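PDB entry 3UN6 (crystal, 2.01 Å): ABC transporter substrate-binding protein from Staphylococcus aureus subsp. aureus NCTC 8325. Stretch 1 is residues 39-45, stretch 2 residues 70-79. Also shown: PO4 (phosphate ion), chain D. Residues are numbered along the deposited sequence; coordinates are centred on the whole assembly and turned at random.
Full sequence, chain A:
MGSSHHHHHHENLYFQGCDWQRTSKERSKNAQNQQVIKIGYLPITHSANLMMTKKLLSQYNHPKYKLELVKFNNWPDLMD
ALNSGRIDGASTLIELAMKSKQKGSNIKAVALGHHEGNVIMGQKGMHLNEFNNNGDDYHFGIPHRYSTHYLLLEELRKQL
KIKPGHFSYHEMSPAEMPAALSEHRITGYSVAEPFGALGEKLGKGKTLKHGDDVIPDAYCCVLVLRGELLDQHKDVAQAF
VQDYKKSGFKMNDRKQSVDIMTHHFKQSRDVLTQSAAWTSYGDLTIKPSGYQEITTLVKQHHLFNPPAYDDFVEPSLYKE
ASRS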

# COMPACT_ATOMS: atom_id res chain seq x y z
N ILE A 39 -5.29 -11.99 -8.59
CA ILE A 39 -4.53 -11.12 -7.72
C ILE A 39 -5.46 -10.23 -6.94
O ILE A 39 -6.35 -9.57 -7.52
CB ILE A 39 -3.56 -10.20 -8.49
CG1 ILE A 39 -2.60 -10.99 -9.38
CG2 ILE A 39 -2.79 -9.29 -7.52
CD1 ILE A 39 -1.57 -11.85 -8.66
N GLY A 40 -5.25 -10.21 -5.64
CA GLY A 40 -6.08 -9.42 -4.73
C GLY A 40 -5.60 -7.99 -4.47
O GLY A 40 -4.40 -7.72 -4.45
N TYR A 41 -6.56 -7.10 -4.21
CA TYR A 41 -6.24 -5.72 -3.93
C TYR A 41 -7.34 -4.96 -3.22
O TYR A 41 -8.51 -5.38 -3.21
CB TYR A 41 -6.00 -4.96 -5.26
CG TYR A 41 -7.27 -4.70 -6.03
CD1 TYR A 41 -7.88 -5.70 -6.79
CD2 TYR A 41 -7.89 -3.45 -5.99
CE1 TYR A 41 -9.05 -5.47 -7.48
CE2 TYR A 41 -9.07 -3.21 -6.68
CZ TYR A 41 -9.64 -4.23 -7.43
OH TYR A 41 -10.81 -4.00 -8.11
N LEU A 42 -6.93 -3.83 -2.65
CA LEU A 42 -7.83 -2.81 -2.13
C LEU A 42 -7.78 -1.64 -3.12
O LEU A 42 -6.70 -1.41 -3.75
CB LEU A 42 -7.43 -2.36 -0.72
CG LEU A 42 -8.04 -3.09 0.48
CD1 LEU A 42 -7.50 -4.54 0.65
CD2 LEU A 42 -7.77 -2.24 1.76
N PRO A 43 -8.91 -0.88 -3.28
CA PRO A 43 -9.01 0.24 -4.24
C PRO A 43 -8.32 1.53 -3.75
O PRO A 43 -8.95 2.54 -3.49
CB PRO A 43 -10.52 0.44 -4.38
CG PRO A 43 -11.07 0.08 -3.02
CD PRO A 43 -10.15 -1.01 -2.47
N ILE A 44 -7.00 1.46 -3.66
CA ILE A 44 -6.17 2.55 -3.21
C ILE A 44 -5.12 2.75 -4.31
O ILE A 44 -4.91 1.86 -5.13
CB ILE A 44 -5.48 2.20 -1.92
CG1 ILE A 44 -4.72 0.86 -2.07
CG2 ILE A 44 -6.52 2.12 -0.78
CD1 ILE A 44 -3.97 0.41 -0.82
N THR A 45 -4.48 3.91 -4.33
CA THR A 45 -3.46 4.19 -5.38
C THR A 45 -2.30 3.21 -5.33
O THR A 45 -1.60 3.01 -6.34
CB THR A 45 -2.87 5.60 -5.28
OG1 THR A 45 -2.09 5.72 -4.08
CG2 THR A 45 -3.96 6.67 -5.33
N VAL A 70 -9.21 -9.37 -7.95
CA VAL A 70 -10.21 -9.66 -6.92
C VAL A 70 -10.15 -8.58 -5.83
O VAL A 70 -9.13 -8.44 -5.12
CB VAL A 70 -9.95 -11.07 -6.33
CG1 VAL A 70 -11.02 -11.47 -5.31
CG2 VAL A 70 -9.86 -12.11 -7.46
N LYS A 71 -11.25 -7.83 -5.67
CA LYS A 71 -11.32 -6.70 -4.73
C LYS A 71 -11.75 -7.03 -3.31
O LYS A 71 -12.70 -7.78 -3.10
CB LYS A 71 -12.27 -5.63 -5.26
CG LYS A 71 -12.27 -4.36 -4.43
CD LYS A 71 -13.19 -3.28 -4.98
CE LYS A 71 -14.64 -3.59 -4.70
NZ LYS A 71 -15.49 -2.44 -5.10
N PHE A 72 -11.08 -6.41 -2.34
CA PHE A 72 -11.35 -6.58 -0.92
C PHE A 72 -11.55 -5.20 -0.31
O PHE A 72 -11.06 -4.22 -0.84
CB PHE A 72 -10.18 -7.30 -0.25
CG PHE A 72 -10.05 -8.73 -0.68
CD1 PHE A 72 -9.23 -9.08 -1.75
CD2 PHE A 72 -10.79 -9.72 -0.06
CE1 PHE A 72 -9.12 -10.39 -2.18
CE2 PHE A 72 -10.70 -11.05 -0.48
CZ PHE A 72 -9.85 -11.38 -1.57
N ASN A 73 -12.30 -5.11 0.79
CA ASN A 73 -12.57 -3.83 1.47
C ASN A 73 -11.68 -3.62 2.70
O ASN A 73 -11.66 -2.54 3.26
CB ASN A 73 -14.03 -3.77 1.97
CG ASN A 73 -15.05 -4.03 0.87
OD1 ASN A 73 -16.05 -4.73 1.10
ND2 ASN A 73 -14.80 -3.48 -0.32
N ASN A 74 -10.99 -4.66 3.13
CA ASN A 74 -10.12 -4.60 4.31
C ASN A 74 -8.97 -5.57 4.18
O ASN A 74 -9.04 -6.55 3.43
CB ASN A 74 -10.90 -4.94 5.57
CG ASN A 74 -11.53 -6.33 5.52
OD1 ASN A 74 -10.94 -7.31 5.97
ND2 ASN A 74 -12.69 -6.42 4.91
N TRP A 75 -7.91 -5.32 4.95
CA TRP A 75 -6.70 -6.14 4.89
C TRP A 75 -6.80 -7.58 5.40
O TRP A 75 -6.27 -8.49 4.75
CB TRP A 75 -5.53 -5.41 5.52
CG TRP A 75 -5.18 -4.17 4.78
CD1 TRP A 75 -5.37 -2.89 5.19
CD2 TRP A 75 -4.59 -4.09 3.48
NE1 TRP A 75 -4.92 -2.01 4.24
CE2 TRP A 75 -4.43 -2.73 3.18
CE3 TRP A 75 -4.16 -5.05 2.55
CZ2 TRP A 75 -3.87 -2.29 1.99
CZ3 TRP A 75 -3.61 -4.62 1.37
CH2 TRP A 75 -3.47 -3.25 1.09
N PRO A 76 -7.46 -7.81 6.54
CA PRO A 76 -7.57 -9.21 6.99
C PRO A 76 -8.25 -10.14 5.97
O PRO A 76 -7.76 -11.24 5.74
CB PRO A 76 -8.37 -9.09 8.29
CG PRO A 76 -7.99 -7.74 8.82
CD PRO A 76 -7.90 -6.86 7.58
N ASP A 77 -9.36 -9.72 5.35
CA ASP A 77 -10.01 -10.55 4.32
C ASP A 77 -9.07 -10.87 3.16
O ASP A 77 -9.04 -11.99 2.64
CB ASP A 77 -11.22 -9.86 3.74
CG ASP A 77 -12.39 -9.84 4.68
OD1 ASP A 77 -12.31 -10.49 5.74
OD2 ASP A 77 -13.40 -9.17 4.34
N LEU A 78 -8.32 -9.87 2.74
CA LEU A 78 -7.37 -10.05 1.65
C LEU A 78 -6.27 -11.08 2.03
O LEU A 78 -5.98 -12.01 1.25
CB LEU A 78 -6.80 -8.70 1.21
CG LEU A 78 -5.72 -8.72 0.12
CD1 LEU A 78 -5.73 -7.38 -0.69
CD2 LEU A 78 -4.34 -8.99 0.68
N MSE A 79 -5.68 -10.95 3.21
CA MSE A 79 -4.64 -11.89 3.67
C MSE A 79 -5.17 -13.34 3.83
O MSE A 79 -4.47 -14.29 3.52
CB MSE A 79 -4.00 -11.41 4.98
CG MSE A 79 -3.16 -10.15 4.83
SE MSE A 79 -1.78 -10.30 3.41
CE MSE A 79 -0.86 -11.92 4.08
P PO4 D . -19.12 -3.06 -5.81
O1 PO4 D . -19.68 -1.66 -5.81
O2 PO4 D . -18.26 -3.25 -7.03
O3 PO4 D . -18.28 -3.29 -4.59
O4 PO4 D . -20.28 -4.03 -5.86

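How does stretch 2 first engage stretch 1? Val 70 does so through its backbone, within a strand that runs parallel to that of stretch 1. Its N donates to Ile 39 O at 2.9 Å, almost straight, and its O accepts from Tyr 41 N at 3.0 Å, so the residue grips the chain before and after Gly 40, its partner in register. The same oxygen, Val 70 O, lies 3.2 Å from Gly 40 CA in a CA-H...O contact. The branched valine side chain suits an extended strand, and it lies on the sheet face to which a CB on Gly 40 would point.

What does Lys 71 contribute if its amine leads away? Lys 71 pairs with Tyr 41, both side chains on the same face of the sheet, and the tyrosine, with chi1 in p, lays its ring against the lysine backbone: Lys 71 CA sits 4.1 Å from the centroid of the Tyr 41 ring, over its face, while Tyr 41 OH comes within 3.6 Å of Lys 71 CB. The buried ring thus gains an aliphatic cover, and the long lysine chain can carry its charge out to solvent. There Lys 71 NZ donates a hydrogen bond to O3 of the phosphate ion at 3.0 Å; the ion probably comes from the crystallisation liquor.

Where does the strand pairing end, and what does the glycine allow? Phe 72 N donates to Tyr 41 O at 2.9 Å, the last of the three hydrogen bonds between the stretches. The Phe 72 ring turns its edge to Gly 40, with CE1 4.1 Å from Gly 40 CA. An ideal CB on Gly 40 would lie just 3.2 Å from Phe 72 CE1, a tight approach, so the bare glycine leaves room for the ring.

How does the chain turn from strand to helix and still hold on? Asn 74 caps the helix, its OD1 accepting from Asp 77 N at 2.9 Å, and its ND2 donates to Asp 77 OD2. The helix then presents Trp 75 and Leu 78 to Leu 42, which is buried and has the largest area covered by the opposite stretch. Leu 42 CD2 lies over the indole face, 3.9 Å from the centroid of the five-membered ring of Trp 75, while Leu 42 CD1 meets Leu 78 CD1 at 3.6 Å. Ile 44 CD1 reaches the indole edge, 3.9 Å from Trp 75 CZ2.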